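Local coordinates for protein 30kLP (Treponema pallidum, PDB 3K8G) that associates with the outer membrane as a lipoprotein, alters membrane permeability at acidic pH and might take part in ligand transport, at residues S17-Y22 with A60-S65; E31-R36 with E246-V251; E106-S111 with V120-S125; A163-N168 with L186-L191; T203-L208 with G233-I238. All coordinates share one frame; numbering follows the deposited sequence.

Contact 1 of 5, residues S17-Y22 with A60-S65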
# COMPACT_ATOMS: atom_id res chain seq x y z
N SER A 17 12.33 4.96 2.89
CA SER A 17 12.23 5.01 4.34
C SER A 17 11.37 6.15 4.87
O SER A 17 11.26 7.17 4.24
CB SER A 17 13.66 5.27 4.91
OG SER A 17 14.32 4.05 4.88
N GLY A 18 10.89 5.98 6.10
CA GLY A 18 10.23 7.04 6.86
C GLY A 18 8.74 7.19 6.54
O GLY A 18 8.16 8.22 6.87
N ALA A 19 8.12 6.19 5.91
CA ALA A 19 6.73 6.32 5.51
C ALA A 19 5.80 6.13 6.77
O ALA A 19 6.16 5.42 7.72
CB ALA A 19 6.37 5.26 4.39
N ASP A 20 4.61 6.68 6.72
CA ASP A 20 3.61 6.41 7.76
C ASP A 20 2.89 5.07 7.59
O ASP A 20 2.44 4.47 8.58
CB ASP A 20 2.62 7.54 7.75
CG ASP A 20 3.28 8.85 8.07
OD1 ASP A 20 3.44 9.10 9.25
OD2 ASP A 20 3.72 9.59 7.15
N VAL A 21 2.73 4.64 6.32
CA VAL A 21 2.07 3.33 6.01
C VAL A 21 2.86 2.64 4.90
O VAL A 21 3.25 3.30 3.94
CB VAL A 21 0.61 3.49 5.50
CG1 VAL A 21 -0.03 2.13 5.17
CG2 VAL A 21 -0.25 4.27 6.52
N TYR A 22 3.14 1.33 5.08
CA TYR A 22 3.72 0.54 4.01
C TYR A 22 2.65 -0.44 3.57
O TYR A 22 1.89 -0.93 4.42
CB TYR A 22 4.99 -0.23 4.47
CG TYR A 22 6.16 0.72 4.57
CD1 TYR A 22 6.91 1.07 3.42
CD2 TYR A 22 6.50 1.30 5.80
CE1 TYR A 22 8.00 1.98 3.52
CE2 TYR A 22 7.60 2.24 5.89
CZ TYR A 22 8.32 2.55 4.76
OH TYR A 22 9.31 3.48 4.86
N ALA A 60 4.24 3.01 -0.31
CA ALA A 60 4.56 3.76 0.91
C ALA A 60 3.72 5.06 0.85
O ALA A 60 3.70 5.75 -0.19
CB ALA A 60 6.03 4.06 0.98
N PHE A 61 3.01 5.36 1.94
CA PHE A 61 2.29 6.65 2.06
C PHE A 61 3.01 7.57 3.06
O PHE A 61 3.32 7.13 4.19
CB PHE A 61 0.86 6.41 2.57
CG PHE A 61 0.17 7.70 2.94
CD1 PHE A 61 -0.18 8.61 1.96
CD2 PHE A 61 -0.08 8.00 4.27
CE1 PHE A 61 -0.81 9.82 2.31
CE2 PHE A 61 -0.69 9.20 4.61
CZ PHE A 61 -1.05 10.11 3.61
N PHE A 62 3.24 8.81 2.66
CA PHE A 62 3.90 9.82 3.52
C PHE A 62 2.93 10.94 3.86
O PHE A 62 2.53 11.70 2.98
CB PHE A 62 5.14 10.39 2.80
CG PHE A 62 6.19 9.36 2.49
CD1 PHE A 62 7.30 9.24 3.33
CD2 PHE A 62 6.08 8.53 1.39
CE1 PHE A 62 8.30 8.30 3.07
CE2 PHE A 62 7.06 7.56 1.13
CZ PHE A 62 8.17 7.47 1.99
N ALA A 63 2.54 11.04 5.13
CA ALA A 63 1.50 11.98 5.52
C ALA A 63 1.92 13.44 5.35
O ALA A 63 1.11 14.28 4.93
CB ALA A 63 1.10 11.75 6.98
N ARG A 64 3.16 13.75 5.69
CA ARG A 64 3.61 15.16 5.73
C ARG A 64 3.68 15.79 4.34
O ARG A 64 3.25 16.94 4.16
CB ARG A 64 4.95 15.29 6.47
CG ARG A 64 4.84 14.99 7.96
CD ARG A 64 6.00 15.61 8.76
NE ARG A 64 5.73 17.00 9.09
CZ ARG A 64 6.52 17.79 9.82
NH1 ARG A 64 7.67 17.33 10.30
NH2 ARG A 64 6.17 19.04 10.06
N SER A 65 4.18 15.03 3.38
CA SER A 65 4.22 15.46 1.97
C SER A 65 3.00 14.98 1.15
O SER A 65 2.95 15.19 -0.07
CB SER A 65 5.53 14.97 1.33
OG SER A 65 5.72 13.56 1.57
O HOH W 1 5.02 11.90 6.95

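Contact 2 of 5, residues E31-R36 with E246-V251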
# COMPACT_ATOMS: atom_id res chain seq x y z
N GLU A 31 -7.86 -7.96 -7.53
CA GLU A 31 -8.15 -7.08 -8.64
C GLU A 31 -9.22 -6.03 -8.37
O GLU A 31 -9.03 -4.85 -8.68
CB GLU A 31 -8.51 -7.91 -9.91
CG GLU A 31 -7.38 -8.84 -10.38
CD GLU A 31 -7.43 -10.25 -9.78
OE1 GLU A 31 -8.15 -10.49 -8.79
OE2 GLU A 31 -6.75 -11.14 -10.32
N ASN A 32 -10.33 -6.45 -7.77
CA ASN A 32 -11.44 -5.55 -7.47
C ASN A 32 -11.01 -4.48 -6.45
O ASN A 32 -11.25 -3.29 -6.64
CB ASN A 32 -12.65 -6.32 -6.93
CG ASN A 32 -13.79 -5.39 -6.46
OD1 ASN A 32 -14.14 -5.36 -5.27
ND2 ASN A 32 -14.37 -4.64 -7.40
N LEU A 33 -10.39 -4.93 -5.36
CA LEU A 33 -9.91 -3.98 -4.35
C LEU A 33 -9.00 -2.89 -4.96
O LEU A 33 -9.18 -1.70 -4.71
CB LEU A 33 -9.15 -4.72 -3.24
CG LEU A 33 -8.49 -3.80 -2.22
CD1 LEU A 33 -9.60 -3.15 -1.42
CD2 LEU A 33 -7.53 -4.58 -1.31
N ILE A 34 -8.01 -3.31 -5.74
CA ILE A 34 -7.05 -2.36 -6.31
C ILE A 34 -7.77 -1.42 -7.29
O ILE A 34 -7.52 -0.22 -7.29
CB ILE A 34 -5.88 -3.07 -7.01
CG1 ILE A 34 -5.05 -3.85 -5.98
CG2 ILE A 34 -4.98 -2.04 -7.72
CD1 ILE A 34 -4.22 -4.99 -6.58
N SER A 35 -8.67 -1.97 -8.10
CA SER A 35 -9.48 -1.15 -9.00
C SER A 35 -10.22 -0.07 -8.24
O SER A 35 -10.19 1.08 -8.66
CB SER A 35 -10.47 -2.00 -9.81
OG SER A 35 -9.76 -2.69 -10.83
N ARG A 36 -10.88 -0.44 -7.14
CA ARG A 36 -11.64 0.53 -6.34
C ARG A 36 -10.77 1.62 -5.74
O ARG A 36 -11.15 2.80 -5.72
CB ARG A 36 -12.38 -0.17 -5.20
CG ARG A 36 -13.53 -1.04 -5.63
CD ARG A 36 -14.17 -1.69 -4.40
NE ARG A 36 -15.40 -2.40 -4.77
CZ ARG A 36 -16.61 -1.85 -4.78
NH1 ARG A 36 -16.78 -0.58 -4.43
NH2 ARG A 36 -17.66 -2.58 -5.15
N GLU A 246 -15.27 -2.94 -0.60
CA GLU A 246 -15.60 -1.51 -0.76
C GLU A 246 -15.17 -0.65 0.45
O GLU A 246 -14.65 0.45 0.26
CB GLU A 246 -17.09 -1.30 -1.08
CG GLU A 246 -17.69 -0.12 -0.32
CD GLU A 246 -18.46 0.83 -1.20
OE1 GLU A 246 -19.57 0.47 -1.64
OE2 GLU A 246 -17.94 1.96 -1.42
N ARG A 247 -15.38 -1.12 1.67
CA ARG A 247 -15.00 -0.29 2.82
C ARG A 247 -13.49 -0.31 3.00
O ARG A 247 -12.91 0.71 3.38
CB ARG A 247 -15.71 -0.68 4.12
CG ARG A 247 -16.15 0.57 4.90
CD ARG A 247 -16.77 0.29 6.26
NE ARG A 247 -15.79 0.61 7.28
CZ ARG A 247 -15.26 -0.27 8.12
NH1 ARG A 247 -14.37 0.14 8.98
NH2 ARG A 247 -15.65 -1.54 8.11
N LEU A 248 -12.86 -1.45 2.74
CA LEU A 248 -11.40 -1.54 2.79
C LEU A 248 -10.75 -0.54 1.84
O LEU A 248 -9.82 0.16 2.22
CB LEU A 248 -10.92 -2.97 2.51
CG LEU A 248 -9.40 -3.24 2.51
CD1 LEU A 248 -8.76 -2.80 3.82
CD2 LEU A 248 -9.10 -4.75 2.21
N ALA A 249 -11.28 -0.46 0.62
CA ALA A 249 -10.77 0.48 -0.39
C ALA A 249 -10.85 1.94 0.04
O ALA A 249 -9.90 2.72 -0.17
CB ALA A 249 -11.51 0.27 -1.73
N SER A 250 -11.99 2.29 0.64
CA SER A 250 -12.26 3.61 1.21
C SER A 250 -11.32 3.94 2.39
O SER A 250 -10.73 5.02 2.43
CB SER A 250 -13.73 3.66 1.65
OG SER A 250 -13.98 4.77 2.50
N VAL A 251 -11.17 3.00 3.33
CA VAL A 251 -10.19 3.13 4.43
C VAL A 251 -8.78 3.47 3.91
O VAL A 251 -8.10 4.39 4.39
CB VAL A 251 -10.17 1.85 5.33
CG1 VAL A 251 -8.97 1.84 6.27
CG2 VAL A 251 -11.48 1.73 6.13

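Contact 3 of 5, residues E106-S111 with V120-S125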
# COMPACT_ATOMS: atom_id res chain seq x y z
N GLU A 106 -0.99 16.26 -13.59
CA GLU A 106 -1.30 17.08 -12.41
C GLU A 106 -0.94 16.42 -11.06
O GLU A 106 -0.29 17.04 -10.21
CB GLU A 106 -2.79 17.44 -12.37
CG GLU A 106 -3.14 18.48 -11.30
CD GLU A 106 -2.53 19.86 -11.57
OE1 GLU A 106 -1.99 20.09 -12.68
OE2 GLU A 106 -2.59 20.72 -10.66
N HIS A 107 -1.42 15.21 -10.85
CA HIS A 107 -1.21 14.55 -9.56
C HIS A 107 -0.38 13.26 -9.61
O HIS A 107 -0.06 12.70 -8.56
CB HIS A 107 -2.54 14.27 -8.88
CG HIS A 107 -3.25 15.51 -8.43
ND1 HIS A 107 -2.72 16.36 -7.47
CD2 HIS A 107 -4.44 16.04 -8.79
CE1 HIS A 107 -3.55 17.37 -7.29
NE2 HIS A 107 -4.60 17.20 -8.07
N THR A 108 -0.07 12.77 -10.82
CA THR A 108 0.58 11.48 -10.99
C THR A 108 1.80 11.53 -11.90
O THR A 108 1.74 12.08 -13.01
CB THR A 108 -0.41 10.41 -11.50
OG1 THR A 108 -1.59 10.46 -10.71
CG2 THR A 108 0.19 9.00 -11.38
N ASP A 109 2.93 10.99 -11.40
CA ASP A 109 4.13 10.79 -12.19
C ASP A 109 4.43 9.30 -12.33
O ASP A 109 4.24 8.53 -11.39
CB ASP A 109 5.28 11.56 -11.56
CG ASP A 109 4.91 13.03 -11.31
OD1 ASP A 109 4.27 13.65 -12.23
OD2 ASP A 109 5.16 13.55 -10.21
N VAL A 110 4.85 8.89 -13.51
CA VAL A 110 5.05 7.48 -13.79
C VAL A 110 6.32 7.31 -14.58
O VAL A 110 6.60 8.09 -15.52
CB VAL A 110 3.86 6.82 -14.55
CG1 VAL A 110 4.10 5.30 -14.75
CG2 VAL A 110 2.52 7.07 -13.85
N SER A 111 7.07 6.28 -14.22
CA SER A 111 8.21 5.84 -14.99
C SER A 111 8.17 4.36 -15.15
O SER A 111 7.70 3.64 -14.26
CB SER A 111 9.52 6.17 -14.22
OG SER A 111 10.57 6.02 -15.16
N VAL A 120 5.44 4.82 -9.61
CA VAL A 120 4.35 5.78 -9.68
C VAL A 120 4.42 6.59 -8.41
O VAL A 120 4.60 6.03 -7.31
CB VAL A 120 2.96 5.07 -9.75
CG1 VAL A 120 1.80 6.07 -9.62
CG2 VAL A 120 2.84 4.26 -11.02
N ILE A 121 4.34 7.91 -8.56
CA ILE A 121 4.27 8.76 -7.41
C ILE A 121 3.00 9.58 -7.61
O ILE A 121 2.83 10.23 -8.66
CB ILE A 121 5.50 9.73 -7.37
CG1 ILE A 121 6.82 8.92 -7.32
CG2 ILE A 121 5.36 10.72 -6.19
CD1 ILE A 121 8.08 9.80 -7.46
N PHE A 122 2.12 9.53 -6.62
CA PHE A 122 0.82 10.18 -6.71
C PHE A 122 0.64 11.10 -5.51
O PHE A 122 0.92 10.71 -4.38
CB PHE A 122 -0.30 9.12 -6.66
CG PHE A 122 -1.65 9.71 -6.42
CD1 PHE A 122 -2.35 10.30 -7.48
CD2 PHE A 122 -2.18 9.74 -5.13
CE1 PHE A 122 -3.61 10.90 -7.26
CE2 PHE A 122 -3.44 10.33 -4.91
CZ PHE A 122 -4.14 10.91 -5.96
N GLY A 123 0.15 12.31 -5.73
CA GLY A 123 -0.30 13.10 -4.58
C GLY A 123 -0.21 14.60 -4.74
O GLY A 123 -0.43 15.11 -5.82
N SER A 124 0.11 15.28 -3.65
CA SER A 124 0.14 16.73 -3.63
C SER A 124 1.32 17.30 -4.43
O SER A 124 2.21 16.57 -4.89
CB SER A 124 0.25 17.19 -2.20
OG SER A 124 1.60 17.08 -1.77
N SER A 125 1.37 18.62 -4.54
CA SER A 125 2.51 19.28 -5.21
C SER A 125 3.87 19.09 -4.48
O SER A 125 4.92 19.32 -5.06
CB SER A 125 2.19 20.77 -5.43
OG SER A 125 2.34 21.48 -4.21

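Contact 4 of 5, residues A163-N168 with L186-L191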
# COMPACT_ATOMS: atom_id res chain seq x y z
N ALA A 163 -0.73 -6.97 2.65
CA ALA A 163 -0.07 -6.64 3.94
C ALA A 163 0.00 -5.13 4.15
O ALA A 163 0.34 -4.39 3.23
CB ALA A 163 1.37 -7.28 3.97
N LEU A 164 -0.29 -4.65 5.37
CA LEU A 164 -0.09 -3.25 5.66
C LEU A 164 0.70 -3.14 6.94
O LEU A 164 0.51 -3.94 7.86
CB LEU A 164 -1.41 -2.49 5.82
CG LEU A 164 -2.09 -2.04 4.50
CD1 LEU A 164 -3.01 -3.12 4.03
CD2 LEU A 164 -2.86 -0.74 4.74
N TYR A 165 1.61 -2.18 6.97
CA TYR A 165 2.28 -1.85 8.22
C TYR A 165 2.04 -0.38 8.52
O TYR A 165 2.40 0.49 7.71
CB TYR A 165 3.77 -2.13 8.11
CG TYR A 165 4.51 -1.78 9.40
CD1 TYR A 165 4.13 -2.38 10.60
CD2 TYR A 165 5.60 -0.88 9.42
CE1 TYR A 165 4.78 -2.09 11.79
CE2 TYR A 165 6.27 -0.62 10.64
CZ TYR A 165 5.83 -1.25 11.81
OH TYR A 165 6.42 -1.03 13.05
N ILE A 166 1.46 -0.08 9.68
CA ILE A 166 0.92 1.28 9.90
C ILE A 166 1.53 1.78 11.20
O ILE A 166 1.30 1.17 12.25
CB ILE A 166 -0.62 1.22 10.01
CG1 ILE A 166 -1.21 0.63 8.71
CG2 ILE A 166 -1.25 2.62 10.40
CD1 ILE A 166 -2.29 -0.46 8.96
N LYS A 167 2.34 2.85 11.12
CA LYS A 167 3.03 3.35 12.31
C LYS A 167 2.03 3.86 13.34
O LYS A 167 2.20 3.61 14.52
CB LYS A 167 4.08 4.42 11.94
CG LYS A 167 5.13 3.87 10.93
CD LYS A 167 6.45 4.65 10.89
CE LYS A 167 7.51 3.87 10.02
NZ LYS A 167 8.46 4.75 9.21
N ASN A 168 0.98 4.57 12.90
CA ASN A 168 -0.01 5.13 13.85
C ASN A 168 -1.24 4.22 13.88
O ASN A 168 -2.28 4.48 13.25
CB ASN A 168 -0.39 6.58 13.49
CG ASN A 168 -1.22 7.25 14.58
OD1 ASN A 168 -1.81 6.57 15.44
ND2 ASN A 168 -1.30 8.58 14.55
N LEU A 186 -2.14 4.20 21.12
CA LEU A 186 -1.62 2.89 20.76
C LEU A 186 -0.52 3.00 19.70
O LEU A 186 -0.31 4.05 19.10
CB LEU A 186 -2.76 1.99 20.28
CG LEU A 186 -4.02 1.83 21.13
CD1 LEU A 186 -5.26 1.61 20.26
CD2 LEU A 186 -3.89 0.68 22.13
N GLY A 187 0.19 1.90 19.47
CA GLY A 187 1.37 1.94 18.66
C GLY A 187 1.10 1.44 17.25
O GLY A 187 0.01 1.61 16.69
N ALA A 188 2.11 0.78 16.71
CA ALA A 188 2.11 0.29 15.35
C ALA A 188 1.12 -0.85 15.17
O ALA A 188 0.87 -1.62 16.12
CB ALA A 188 3.52 -0.14 15.00
N MET A 189 0.55 -0.95 13.97
CA MET A 189 -0.36 -2.01 13.65
C MET A 189 0.19 -2.78 12.46
O MET A 189 0.61 -2.17 11.47
CB MET A 189 -1.76 -1.46 13.29
CG MET A 189 -2.73 -2.54 12.70
SD MET A 189 -4.33 -1.92 12.04
CE MET A 189 -5.01 -1.26 13.53
N GLU A 190 0.15 -4.11 12.54
CA GLU A 190 0.39 -4.97 11.35
C GLU A 190 -0.99 -5.49 10.94
O GLU A 190 -1.76 -5.91 11.80
CB GLU A 190 1.21 -6.19 11.76
CG GLU A 190 2.63 -5.93 12.16
CD GLU A 190 3.31 -7.24 12.58
OE1 GLU A 190 3.31 -8.19 11.80
OE2 GLU A 190 3.87 -7.29 13.69
N LEU A 191 -1.28 -5.52 9.65
CA LEU A 191 -2.60 -5.95 9.17
C LEU A 191 -2.43 -6.81 7.95
O LEU A 191 -1.79 -6.37 6.97
CB LEU A 191 -3.45 -4.71 8.84
CG LEU A 191 -4.82 -4.89 8.19
CD1 LEU A 191 -5.74 -5.67 9.16
CD2 LEU A 191 -5.39 -3.52 7.82

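Contact 5 of 5, residues T203-L208 with G233-I238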
# COMPACT_ATOMS: atom_id res chain seq x y z
N THR A 203 -6.22 -10.53 9.89
CA THR A 203 -5.64 -10.68 11.21
C THR A 203 -4.84 -9.42 11.38
O THR A 203 -4.21 -8.94 10.42
CB THR A 203 -4.60 -11.83 11.32
OG1 THR A 203 -5.12 -13.03 10.78
CG2 THR A 203 -4.25 -12.09 12.78
N LEU A 204 -4.81 -8.92 12.60
CA LEU A 204 -3.96 -7.77 12.90
C LEU A 204 -3.34 -7.92 14.27
O LEU A 204 -3.84 -8.68 15.14
CB LEU A 204 -4.71 -6.44 12.74
CG LEU A 204 -5.87 -6.09 13.69
CD1 LEU A 204 -5.35 -5.49 15.04
CD2 LEU A 204 -6.81 -5.09 13.03
N SER A 205 -2.22 -7.22 14.44
CA SER A 205 -1.60 -7.09 15.71
C SER A 205 -1.45 -5.59 15.95
O SER A 205 -1.05 -4.85 15.04
CB SER A 205 -0.24 -7.78 15.65
OG SER A 205 0.42 -7.69 16.89
N LEU A 206 -1.75 -5.15 17.16
CA LEU A 206 -1.69 -3.74 17.49
C LEU A 206 -0.86 -3.59 18.77
O LEU A 206 -1.14 -4.26 19.78
CB LEU A 206 -3.11 -3.17 17.67
CG LEU A 206 -3.31 -1.75 18.22
CD1 LEU A 206 -2.81 -0.70 17.22
CD2 LEU A 206 -4.82 -1.56 18.48
N GLN A 207 0.14 -2.72 18.71
CA GLN A 207 1.04 -2.51 19.83
C GLN A 207 0.27 -1.69 20.88
O GLN A 207 -0.31 -0.64 20.58
CB GLN A 207 2.33 -1.79 19.33
CG GLN A 207 3.53 -1.94 20.26
CD GLN A 207 4.19 -3.33 20.22
OE1 GLN A 207 4.55 -3.85 19.15
NE2 GLN A 207 4.34 -3.93 21.38
N LEU A 208 0.20 -2.23 22.10
CA LEU A 208 -0.56 -1.59 23.17
C LEU A 208 0.30 -0.73 24.11
O LEU A 208 -0.22 0.10 24.85
CB LEU A 208 -1.29 -2.65 24.01
CG LEU A 208 -2.36 -3.53 23.34
CD1 LEU A 208 -2.80 -4.66 24.28
CD2 LEU A 208 -3.58 -2.71 22.90
N GLY A 233 1.65 -10.63 25.27
CA GLY A 233 2.62 -9.63 25.72
C GLY A 233 1.98 -8.25 25.64
O GLY A 233 0.92 -8.02 26.22
N ASP A 234 2.60 -7.36 24.88
CA ASP A 234 2.09 -6.00 24.72
C ASP A 234 1.33 -5.77 23.40
O ASP A 234 1.20 -4.64 22.93
CB ASP A 234 3.25 -4.99 24.88
CG ASP A 234 3.68 -4.80 26.35
OD1 ASP A 234 3.02 -5.36 27.27
OD2 ASP A 234 4.67 -4.08 26.58
N ARG A 235 0.79 -6.86 22.83
CA ARG A 235 0.11 -6.78 21.54
C ARG A 235 -1.31 -7.35 21.57
O ARG A 235 -1.52 -8.49 22.03
CB ARG A 235 0.89 -7.53 20.47
CG ARG A 235 2.23 -6.91 20.09
CD ARG A 235 2.87 -7.73 18.98
NE ARG A 235 2.95 -9.16 19.33
CZ ARG A 235 2.70 -10.18 18.51
NH1 ARG A 235 2.31 -9.97 17.24
NH2 ARG A 235 2.80 -11.42 18.96
N LEU A 236 -2.25 -6.56 21.07
CA LEU A 236 -3.62 -7.00 20.86
C LEU A 236 -3.70 -7.69 19.51
O LEU A 236 -3.36 -7.10 18.49
CB LEU A 236 -4.55 -5.79 20.88
CG LEU A 236 -6.05 -6.15 20.79
CD1 LEU A 236 -6.50 -6.81 22.11
CD2 LEU A 236 -6.88 -4.91 20.47
N ILE A 237 -4.18 -8.94 19.52
CA ILE A 237 -4.33 -9.73 18.30
C ILE A 237 -5.80 -9.93 18.01
O ILE A 237 -6.56 -10.39 18.86
CB ILE A 237 -3.66 -11.11 18.44
CG1 ILE A 237 -2.26 -10.97 19.06
CG2 ILE A 237 -3.70 -11.89 17.10
CD1 ILE A 237 -1.21 -10.43 18.12
N ILE A 238 -6.20 -9.56 16.80
CA ILE A 238 -7.54 -9.76 16.31
C ILE A 238 -7.42 -10.70 15.13
O ILE A 238 -6.69 -10.43 14.18
CB ILE A 238 -8.20 -8.44 15.89
CG1 ILE A 238 -8.20 -7.46 17.08
CG2 ILE A 238 -9.63 -8.71 15.35
CD1 ILE A 238 -8.79 -6.10 16.80

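Contact 1 of 5, residues S17-Y22 with A60-S65
V21 and F61 form an antiparallel hydrogen-bonded pair where strand 21-26 meets the end of strand 54-62, and D20 joins V21 opposite F61 to make a classic beta bulge. The pairing belongs to the U-shaped beta-half-barrel.

The backbone bonds come first. F61 N donates to V21 O at 2.9 Å. In return F61 O takes two donors: D20 N at 2.9 Å and V21 N through a weak bond at 3.3 Å. That double acceptance defines the bulge.

The side chain of D20 adds a second polar tie. CG stands anti to the carbonyl carbon (chi1 -61°), and beyond it OD2 accepts from A63 N at 2.8 Å in a nearly straight bond. The donor arrives from above the carboxylate plane. Water 1 donates to the same OD2 and accepts from R64 N, so the carboxylate holds the turn after the strand both directly and through solvent.

Apolar contacts gather round A19. Its CB lies between two rings, over one face of Y22 and over one face of F62, while also touching A60 CB. On the other face of the sheet, V21 and F61 meet CB to CB, and V21 goes on to pack against L164 and I166 of strand 162-166. The Y22 hydroxyl accepts from A19 N and is also hydrogen-bonded to G16 O, which ties the tyrosine to the loop before its strand. At the rim of the F62 ring, S17 O lies near the ring plane, 3.4 Å from CE1.

Contact 2 of 5, residues E31-R36 with E246-V251
E31 O is gripped by two donors, S35 N at 3.0 Å and S35 OG at 3.1 Å, which reach it from opposite faces of its plane. This carbonyl lies in helix 31-41, whose amphipathic segment packs on that of helix 245-253; the axes of the two short segments approach to 8.9 Å at a crossing angle of -42°. Van der Waals contacts, mostly apolar, carry the meeting of the two helices, with side chains of one packing on side chains and backbone of the other.

At its centre A249 turns its methyl toward helix 31-41, where CB meets R36 CB at 3.6 Å and L33 CD1 at 3.9 Å. The small residue lets the backbones come close here. L33 and L248 cross at about a right angle, CD2 to CD2, and both leucines also touch Y200 of strand 199-207, so the helix pair sits on the sheet through this apolar side. Both helices belong to the group that moves away from helices 169-176 and 215-225 when the hydrophobic cavity opens.

The outer margin is charged. The R36 chain runs extended from CG to NE and carries the guanidinium across E246, with E246 CB over one face. NE donates to N32 OD1, which lies in the guanidinium plane at its edge, and this bond within the helix should limit rotation of the group. The E246 carboxylate is turned 43° from the guanidinium plane. Any attraction is probably a longer-range one: OE1 stands 4.1 Å from R36 NH1, well out of the guanidinium plane, with no N-H directed at it.

Contact 3 of 5, residues E106-S111 with V120-S125
T108 faces F122 across the beta hairpin of strands 108-114 and 117-123, in a non-hydrogen-bonded antiparallel pair. T108 OG1 sits in the plane of the phenyl ring at its edge, 3.3 Å from F122 CD1. Next along this face, T108 CG2 touches V120 CG1, and V120 CG2 meets V110 CG2 at 4.0 Å, the two valines lying side by side and pointing the same way.

The backbone sets this register. D109 and I121 exchange both bonds of a hydrogen-bonded pair: D109 N to I121 O, 2.8 Å and almost straight, and I121 N to D109 O. Beyond F122 the pairing is carried on by G123 N, which donates to H107 O at 2.9 Å.

H107 adds a side-chain bond at the open end of the hairpin, away from its turn. CG stands anti to the carbonyl carbon (chi1 -69°), and ND1 donates to G123 O at 3.1 Å; the oxygen lies near the ring plane, while the donor stands above the carbonyl plane. The backbone angles of G123, 151/-144°, would jam a CB against the preceding carbonyl oxygen.

Farther out, the two faces have different covers. T108 and V110 touch I47 and I50 of helix 45-52, respectively, and F122 meets the rings of H41 and Y256. On the opposite face I121 packs on M130 and M133 of helix 130-135, and D109 makes a salt bridge with R127. A bound methylpentanediol, probably from the crystallisation liquor, lies about 4 Å from the V120 side chain. E106 CG rests over one face of the H107 imidazole.

Contact 4 of 5, residues A163-N168 with L186-L191
I166 and M189 lie side by side and point the same way from neighbouring antiparallel strands, 162-166 and 189-196, of the beta-half-barrel. I166 CD1 reaches M189 SD at 4.0 Å, and the methionine chain bends beyond SD, at its last torsion. L164 and L191 share this face, meeting CB to CB at 4.3 Å. F172 of helix 169-176 touches I166, M189 and L191 together, whereas L164 packs on V21 and L23 of strand 21-26.

The other face is more polar. Y165 and E190 are an antiparallel non-hydrogen-bonded pair whose side chains cross at a slant, the phenol ring and the carboxylate turned 69° apart. Y165 sends CG off anti to the backbone N (chi1 179°). Its CD1 comes to 3.6 Å from M189 O, and its OH to 3.6 Å from A188 CB. E190 CG passes Y165 CD1, and E190 OE1 is hydrogen-bonded to Y192 OH.

Beneath the side chains, the backbones of the hydrogen-bonded pairs make four regular bonds. I166 N donates to M189 O and M189 N to I166 O, the latter at 2.8 Å; L164 and L191 exchange the same two bonds. Past the strand end, K167 NZ turns to A19 O, while N168 occupies the N-cap of helix 169-176 with OD1 accepting from H171 N. The chemistry therefore divides by face, apolar on one side, phenol and carboxylate on the partly exposed other; the hydrogen bonds across the pairing are all backbone ones, with side-chain packing on both faces.

Contact 5 of 5, residues T203-L208 with G233-I238
The guanidinium of R235 is approached obliquely by S205 OG, which accepts from NH1 at 3.0 Å. The bond is bent (130°), and the oxygen lies well out of the guanidinium plane. Over one face of the group sits I237 CD1, 3.6 Å above the plane and displaced toward the rim. The arginine chain bends at chi3, and NH1 and CD both come near S205 OG, which is also 3.4 Å from I237 CD1. The nearby Q207 amide plane is turned 34° from the guanidinium; its NE2 lies beside R235 CG. E232 offers R235 NH2 a long, weak ion pair.

These side chains share one face of an antiparallel pairing between strands 199-207 and 235-244 of the half-barrel. On the other face the contact is wholly apolar. L204 and I238 run side by side, CD1 to CD1 at 3.9 Å, and L206 and L236 are the next pair along.

Backbone bonds join L204 with I238 and L206 with L236, two each. Where strand 199-207 gives way to a loop, L208 N donates to D234 O at 2.7 Å, extending the pairing past the last strand residue. From that loop L208 also reaches in to L236, CD2 to CB at 3.8 Å.

The T203 side chain lies about 3 Å from a bound methylpentanediol, probably from the crystallisation liquor, and makes a weak hydrogen bond to it through OG1. L204 touches I173 and L176 of helix 169-176, while L236 packs on I229 and V231 of strand 228-232, next to strand 235-244; strand 189-196 continues the sheet beyond strand 199-207.

Overall arrangement
Contacts 1, 3, 4 and 5 are antiparallel strand pairings, whereas contact 2 packs two helices together. Contacts 1 and 4 share a seam: strands 21-26 and 162-166 are neighbours, bonded from Y22 O to Y165 N. Contacts 4 and 5 meet likewise, through strands 189-196 and 199-207. Contact 3 lies toward the other end, its centre about 34 Å from that of contact 5, yet touches contact 1 through S65 and S124. Contacts 2 and 5 are largely buried; 1, 3 and 4 are only partly so. Polar side chains cross in contact 1 (aspartate), 3 (histidine) and 5 (arginine to serine), while the hydrogen bonds across contact 4 are backbone ones.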